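Local structure of glutathione transferase (Phanerochaete chrysosporium, 4F0C) at residues P16-L24 / I168-T179. The protein is a fungal glutathione transferase of the Ure2p class that binds oxidized glutathione disulfide and probably transfers glutathione to small electrophilic compounds. Numbering follows the deposited sequence.
Sequences PNGWKVDML and IADISFVIWNAT. With GDS (oxidized glutathione disulfide), chain B.
Trp176 is held twice by neighbouring residues: Pro16 covers one face of its indole and Asn17 takes its N-H. Pro16 CG lies 3.6 Å from the centroid of the six-membered ring of Trp176, close to the ring normal. This is a CH-pi contact. Trp176 NE1 to Asn17 OD1 is 2.9 Å, with an N-H...O angle of 153°. OD1 lies near the ring plane, while NE1 comes in from above the carbonyl plane, 42° out of it. The other branch of the amide serves the ligand, with Asn17 ND2 2.7 Å from OE5 of the glutathione disulfide. Trp176 thus helps fix which way the amide is turned, and it also lines the pocket itself: its CZ2 and CH2 lie 3.6 Å from CB5 of the ligand. An alanine in place of Trp176 would probably leave Asn17 OD1 without this donor, hold the amide less firmly, and take away the surface under the Pro16 ring. The contact joins the two domains of the GST fold: helix 18-28 of the thioredoxin-like N-terminal domain packs on helices 168-172 and 174-184 of the all-helical C-terminal domain. Ile175 buries the most surface in the contact, 89 Å². Its CG1, anti to the backbone N (chi1 -168°), reaches Pro16 CB at 3.8 Å and also meets Trp19 CB. Lys20 runs extended across Ile175 at about a right angle, its CG near Ile175 CG2, and its CE passes 3.6 Å from Ser172 O. Its NZ ends in a salt bridge with Asp75 and hydrogen bonds to Ser74 and Gln109. Further along, Met23 lays its CE methyl on Val174 CG1, while its CB rests on Ile171 CG2. At the far end both methyls of Leu24, CD1 and CD2, touch Ile168 CG2, each at 3.8 Å.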
loop_
_atom_site.group_PDB
_atom_site.type_symbol
_atom_site.label_atom_id
_atom_site.label_comp_id
_atom_site.label_asym_id
_atom_site.label_seq_id
_atom_site.Cartn_x
_atom_site.Cartn_y
_atom_site.Cartn_z
ATOM N N PRO A 16 4.318 -11.404 -8.950
ATOM C CA PRO A 16 5.344 -11.385 -7.887
ATOM C C PRO A 16 4.817 -11.556 -6.481
ATOM O O PRO A 16 5.508 -12.133 -5.646
ATOM C CB PRO A 16 5.973 -9.976 -8.049
ATOM C CG PRO A 16 5.817 -9.709 -9.524
ATOM C CD PRO A 16 4.414 -10.221 -9.819
ATOM N N ASN A 17 3.614 -11.050 -6.183
ATOM C CA ASN A 17 3.302 -10.742 -4.793
ATOM C C ASN A 17 3.241 -11.901 -3.793
ATOM O O ASN A 17 3.632 -11.744 -2.635
ATOM C CB ASN A 17 2.021 -9.903 -4.727
ATOM C CG ASN A 17 2.259 -8.501 -5.216
ATOM O OD1 ASN A 17 3.154 -7.825 -4.717
ATOM N ND2 ASN A 17 1.543 -8.094 -6.240
ATOM N N GLY A 18 2.738 -13.056 -4.205
ATOM C CA GLY A 18 2.689 -14.153 -3.248
ATOM C C GLY A 18 4.071 -14.635 -2.819
ATOM O O GLY A 18 4.211 -15.297 -1.785
ATOM N N TRP A 19 5.090 -14.328 -3.618
ATOM C CA TRP A 19 6.451 -14.847 -3.343
ATOM C C TRP A 19 7.090 -14.190 -2.122
ATOM O O TRP A 19 7.978 -14.773 -1.511
ATOM C CB TRP A 19 7.345 -14.755 -4.608
ATOM C CG TRP A 19 6.772 -15.697 -5.640
ATOM C CD1 TRP A 19 5.949 -15.371 -6.703
ATOM C CD2 TRP A 19 6.860 -17.140 -5.626
ATOM N NE1 TRP A 19 5.566 -16.525 -7.363
ATOM C CE2 TRP A 19 6.112 -17.617 -6.729
ATOM C CE3 TRP A 19 7.534 -18.067 -4.815
ATOM C CZ2 TRP A 19 5.986 -18.989 -7.017
ATOM C CZ3 TRP A 19 7.412 -19.440 -5.117
ATOM C CH2 TRP A 19 6.634 -19.877 -6.198
ATOM N N LYS A 20 6.623 -12.991 -1.746
ATOM C CA LYS A 20 7.049 -12.399 -0.476
ATOM C C LYS A 20 6.722 -13.340 0.665
ATOM O O LYS A 20 7.528 -13.529 1.589
ATOM C CB LYS A 20 6.285 -11.100 -0.167
ATOM C CG LYS A 20 6.423 -9.978 -1.216
ATOM C CD LYS A 20 5.453 -8.855 -0.779
ATOM C CE LYS A 20 5.165 -7.854 -1.914
ATOM N NZ LYS A 20 4.082 -6.900 -1.446
ATOM N N VAL A 21 5.501 -13.883 0.630
ATOM C CA VAL A 21 5.029 -14.744 1.699
ATOM C C VAL A 21 5.761 -16.087 1.642
ATOM O O VAL A 21 6.162 -16.606 2.664
ATOM C CB VAL A 21 3.520 -14.985 1.588
ATOM C CG1 VAL A 21 3.044 -15.892 2.704
ATOM C CG2 VAL A 21 2.782 -13.615 1.675
ATOM N N ASP A 22 5.878 -16.661 0.445
ATOM C CA ASP A 22 6.686 -17.876 0.277
ATOM C C ASP A 22 8.089 -17.708 0.907
ATOM O O ASP A 22 8.557 -18.583 1.649
ATOM C CB ASP A 22 6.771 -18.209 -1.221
ATOM C CG ASP A 22 7.559 -19.489 -1.508
ATOM O OD1 ASP A 22 8.816 -19.437 -1.579
ATOM O OD2 ASP A 22 6.906 -20.533 -1.677
ATOM N N MET A 23 8.765 -16.589 0.612
ATOM C CA MET A 23 10.098 -16.322 1.196
ATOM C C MET A 23 10.071 -16.360 2.730
ATOM O O MET A 23 10.905 -17.010 3.346
ATOM C CB MET A 23 10.603 -14.940 0.777
ATOM C CG MET A 23 11.107 -14.895 -0.649
ATOM S SD MET A 23 11.473 -13.220 -1.226
ATOM C CE MET A 23 11.680 -13.575 -2.981
ATOM N N LEU A 24 9.122 -15.645 3.334
ATOM C CA LEU A 24 9.048 -15.599 4.800
ATOM C C LEU A 24 8.757 -16.962 5.412
ATOM O O LEU A 24 9.354 -17.334 6.423
ATOM C CB LEU A 24 8.022 -14.549 5.288
ATOM C CG LEU A 24 7.808 -14.548 6.823
ATOM C CD1 LEU A 24 9.123 -14.138 7.511
ATOM C CD2 LEU A 24 6.717 -13.535 7.155
ATOM N N ILE A 168 10.952 -8.294 7.847
ATOM C CA ILE A 168 10.034 -8.394 6.727
ATOM C C ILE A 168 9.958 -7.077 5.938
ATOM O O ILE A 168 9.545 -7.102 4.783
ATOM C CB ILE A 168 8.620 -8.857 7.163
ATOM C CG1 ILE A 168 8.113 -8.022 8.371
ATOM C CG2 ILE A 168 8.681 -10.355 7.521
ATOM C CD1 ILE A 168 6.558 -8.129 8.571
ATOM N N ALA A 169 10.366 -5.951 6.536
ATOM C CA ALA A 169 10.400 -4.711 5.731
ATOM C C ALA A 169 11.346 -4.914 4.553
ATOM O O ALA A 169 10.977 -4.621 3.424
ATOM C CB ALA A 169 10.802 -3.481 6.537
ATOM N N ASP A 170 12.542 -5.453 4.799
ATOM C CA ASP A 170 13.489 -5.690 3.702
ATOM C C ASP A 170 12.966 -6.759 2.770
ATOM O O ASP A 170 13.014 -6.608 1.537
ATOM C CB ASP A 170 14.873 -6.114 4.245
ATOM C CG ASP A 170 15.377 -5.171 5.329
ATOM O OD1 ASP A 170 15.927 -4.109 4.961
ATOM O OD2 ASP A 170 15.171 -5.471 6.531
ATOM N N ILE A 171 12.458 -7.848 3.355
ATOM C CA ILE A 171 12.075 -8.996 2.538
ATOM C C ILE A 171 10.958 -8.612 1.570
ATOM O O ILE A 171 10.926 -9.081 0.426
ATOM C CB ILE A 171 11.641 -10.196 3.413
ATOM C CG1 ILE A 171 12.837 -10.693 4.253
ATOM C CG2 ILE A 171 11.074 -11.351 2.548
ATOM C CD1 ILE A 171 12.414 -11.745 5.308
ATOM N N SER A 172 10.068 -7.729 2.022
ATOM C CA SER A 172 8.889 -7.360 1.238
ATOM C C SER A 172 9.242 -6.728 -0.109
ATOM O O SER A 172 8.448 -6.800 -1.040
ATOM C CB SER A 172 7.972 -6.406 2.051
ATOM O OG SER A 172 8.556 -5.104 2.081
ATOM N N PHE A 173 10.437 -6.137 -0.221
ATOM C CA PHE A 173 10.860 -5.458 -1.452
ATOM C C PHE A 173 11.525 -6.374 -2.471
ATOM O O PHE A 173 11.717 -5.975 -3.632
ATOM C CB PHE A 173 11.887 -4.336 -1.152
ATOM C CG PHE A 173 11.289 -3.087 -0.571
ATOM C CD1 PHE A 173 10.965 -2.018 -1.387
ATOM C CD2 PHE A 173 11.097 -2.958 0.801
ATOM C CE1 PHE A 173 10.421 -0.853 -0.845
ATOM C CE2 PHE A 173 10.556 -1.806 1.346
ATOM C CZ PHE A 173 10.231 -0.732 0.519
ATOM N N VAL A 174 11.921 -7.570 -2.039
ATOM C CA VAL A 174 12.835 -8.380 -2.838
ATOM C C VAL A 174 12.238 -8.774 -4.186
ATOM O O VAL A 174 12.879 -8.578 -5.221
ATOM C CB VAL A 174 13.296 -9.644 -2.066
ATOM C CG1 VAL A 174 14.085 -10.571 -3.004
ATOM C CG2 VAL A 174 14.172 -9.218 -0.877
ATOM N N ILE A 175 11.021 -9.330 -4.184
ATOM C CA ILE A 175 10.516 -9.938 -5.433
ATOM C C ILE A 175 10.307 -8.899 -6.554
ATOM O O ILE A 175 10.734 -9.132 -7.696
ATOM C CB ILE A 175 9.284 -10.864 -5.234
ATOM C CG1 ILE A 175 9.010 -11.688 -6.507
ATOM C CG2 ILE A 175 8.035 -10.065 -4.782
ATOM C CD1 ILE A 175 10.057 -12.786 -6.801
ATOM N N TRP A 176 9.726 -7.741 -6.223
ATOM C CA TRP A 176 9.564 -6.702 -7.245
ATOM C C TRP A 176 10.897 -6.096 -7.682
ATOM O O TRP A 176 11.050 -5.700 -8.847
ATOM C CB TRP A 176 8.614 -5.599 -6.784
ATOM C CG TRP A 176 7.150 -5.936 -6.967
ATOM C CD1 TRP A 176 6.238 -6.226 -5.978
ATOM C CD2 TRP A 176 6.429 -6.013 -8.212
ATOM N NE1 TRP A 176 5.012 -6.476 -6.539
ATOM C CE2 TRP A 176 5.095 -6.337 -7.901
ATOM C CE3 TRP A 176 6.783 -5.806 -9.558
ATOM C CZ2 TRP A 176 4.112 -6.489 -8.881
ATOM C CZ3 TRP A 176 5.807 -5.955 -10.538
ATOM C CH2 TRP A 176 4.489 -6.290 -10.196
ATOM N N ASN A 177 11.859 -5.995 -6.769
ATOM C CA ASN A 177 13.184 -5.487 -7.189
ATOM C C ASN A 177 13.859 -6.439 -8.146
ATOM O O ASN A 177 14.507 -6.015 -9.108
ATOM C CB ASN A 177 14.101 -5.160 -5.995
ATOM C CG ASN A 177 13.738 -3.836 -5.336
ATOM O OD1 ASN A 177 13.087 -2.980 -5.952
ATOM N ND2 ASN A 177 14.174 -3.644 -4.096
ATOM N N ALA A 178 13.695 -7.737 -7.905
ATOM C CA ALA A 178 14.311 -8.727 -8.785
ATOM C C ALA A 178 13.666 -8.629 -10.171
ATOM O O ALA A 178 14.344 -8.680 -11.189
ATOM C CB ALA A 178 14.147 -10.163 -8.200
ATOM N N THR A 179 12.336 -8.523 -10.182
ATOM C CA THR A 179 11.560 -8.335 -11.403
ATOM C C THR A 179 12.010 -7.062 -12.162
ATOM O O THR A 179 12.183 -7.076 -13.382
ATOM C CB THR A 179 10.066 -8.211 -11.011
ATOM O OG1 THR A 179 9.664 -9.388 -10.275
ATOM C CG2 THR A 179 9.206 -8.038 -12.223
HETATM N N1 GDS B . -1.624 -5.111 -2.909
HETATM C CA1 GDS B . -1.844 -6.560 -3.281
HETATM C C1 GDS B . -0.880 -7.512 -2.467
HETATM O OE1 GDS B . 0.282 -7.103 -2.169
HETATM O OE2 GDS B . -1.363 -8.618 -2.091
HETATM C CB1 GDS B . -1.621 -6.811 -4.814
HETATM C CG1 GDS B . -1.857 -8.296 -5.177
HETATM C CD1 GDS B . -1.800 -8.446 -6.664
HETATM O O1 GDS B . -1.569 -7.543 -7.450
HETATM N N2 GDS B . -2.031 -9.735 -7.102
HETATM C CA2 GDS B . -2.043 -10.071 -8.540
HETATM C C2 GDS B . -3.390 -10.630 -8.930
HETATM O O2 GDS B . -3.957 -11.439 -8.190
HETATM C CB2 GDS B . -1.036 -11.202 -8.851
HETATM S SG2 GDS B . 0.653 -10.569 -8.739
HETATM N N3 GDS B . -3.876 -10.267 -10.135
HETATM C CA3 GDS B . -5.133 -10.804 -10.577
HETATM C C3 GDS B . -6.022 -9.705 -11.149
HETATM O OE3 GDS B . -7.038 -10.048 -11.790
HETATM O OE4 GDS B . -5.686 -8.541 -10.863
HETATM N N4 GDS B . 0.063 -5.518 -8.637
HETATM C CA4 GDS B . 0.318 -4.194 -8.053
HETATM C C4 GDS B . 0.925 -4.395 -6.633
HETATM O OE5 GDS B . 1.638 -5.411 -6.423
HETATM O OE6 GDS B . 0.661 -3.501 -5.804
HETATM C C5 GDS B . 0.201 -5.730 -9.987
HETATM O O5 GDS B . 0.544 -4.856 -10.784
HETATM C CA5 GDS B . -0.064 -7.134 -10.515
HETATM N N5 GDS B . -0.538 -7.080 -11.927
HETATM C CB5 GDS B . 1.247 -7.921 -10.415
HETATM S SG5 GDS B . 0.947 -9.710 -10.683
HETATM C CA6 GDS B . -4.416 -6.423 -13.197
HETATM C C6 GDS B . -4.163 -5.073 -13.981
HETATM O OE7 GDS B . -5.081 -4.623 -14.701
HETATM O OE8 GDS B . -3.051 -4.528 -13.818
HETATM N N6 GDS B . -5.851 -6.675 -13.077
HETATM C CB6 GDS B . -3.666 -7.550 -13.967
HETATM C CG6 GDS B . -2.145 -7.512 -13.752
HETATM C CD6 GDS B . -1.798 -7.625 -12.274
HETATM O O6 GDS B . -2.500 -8.163 -11.409
#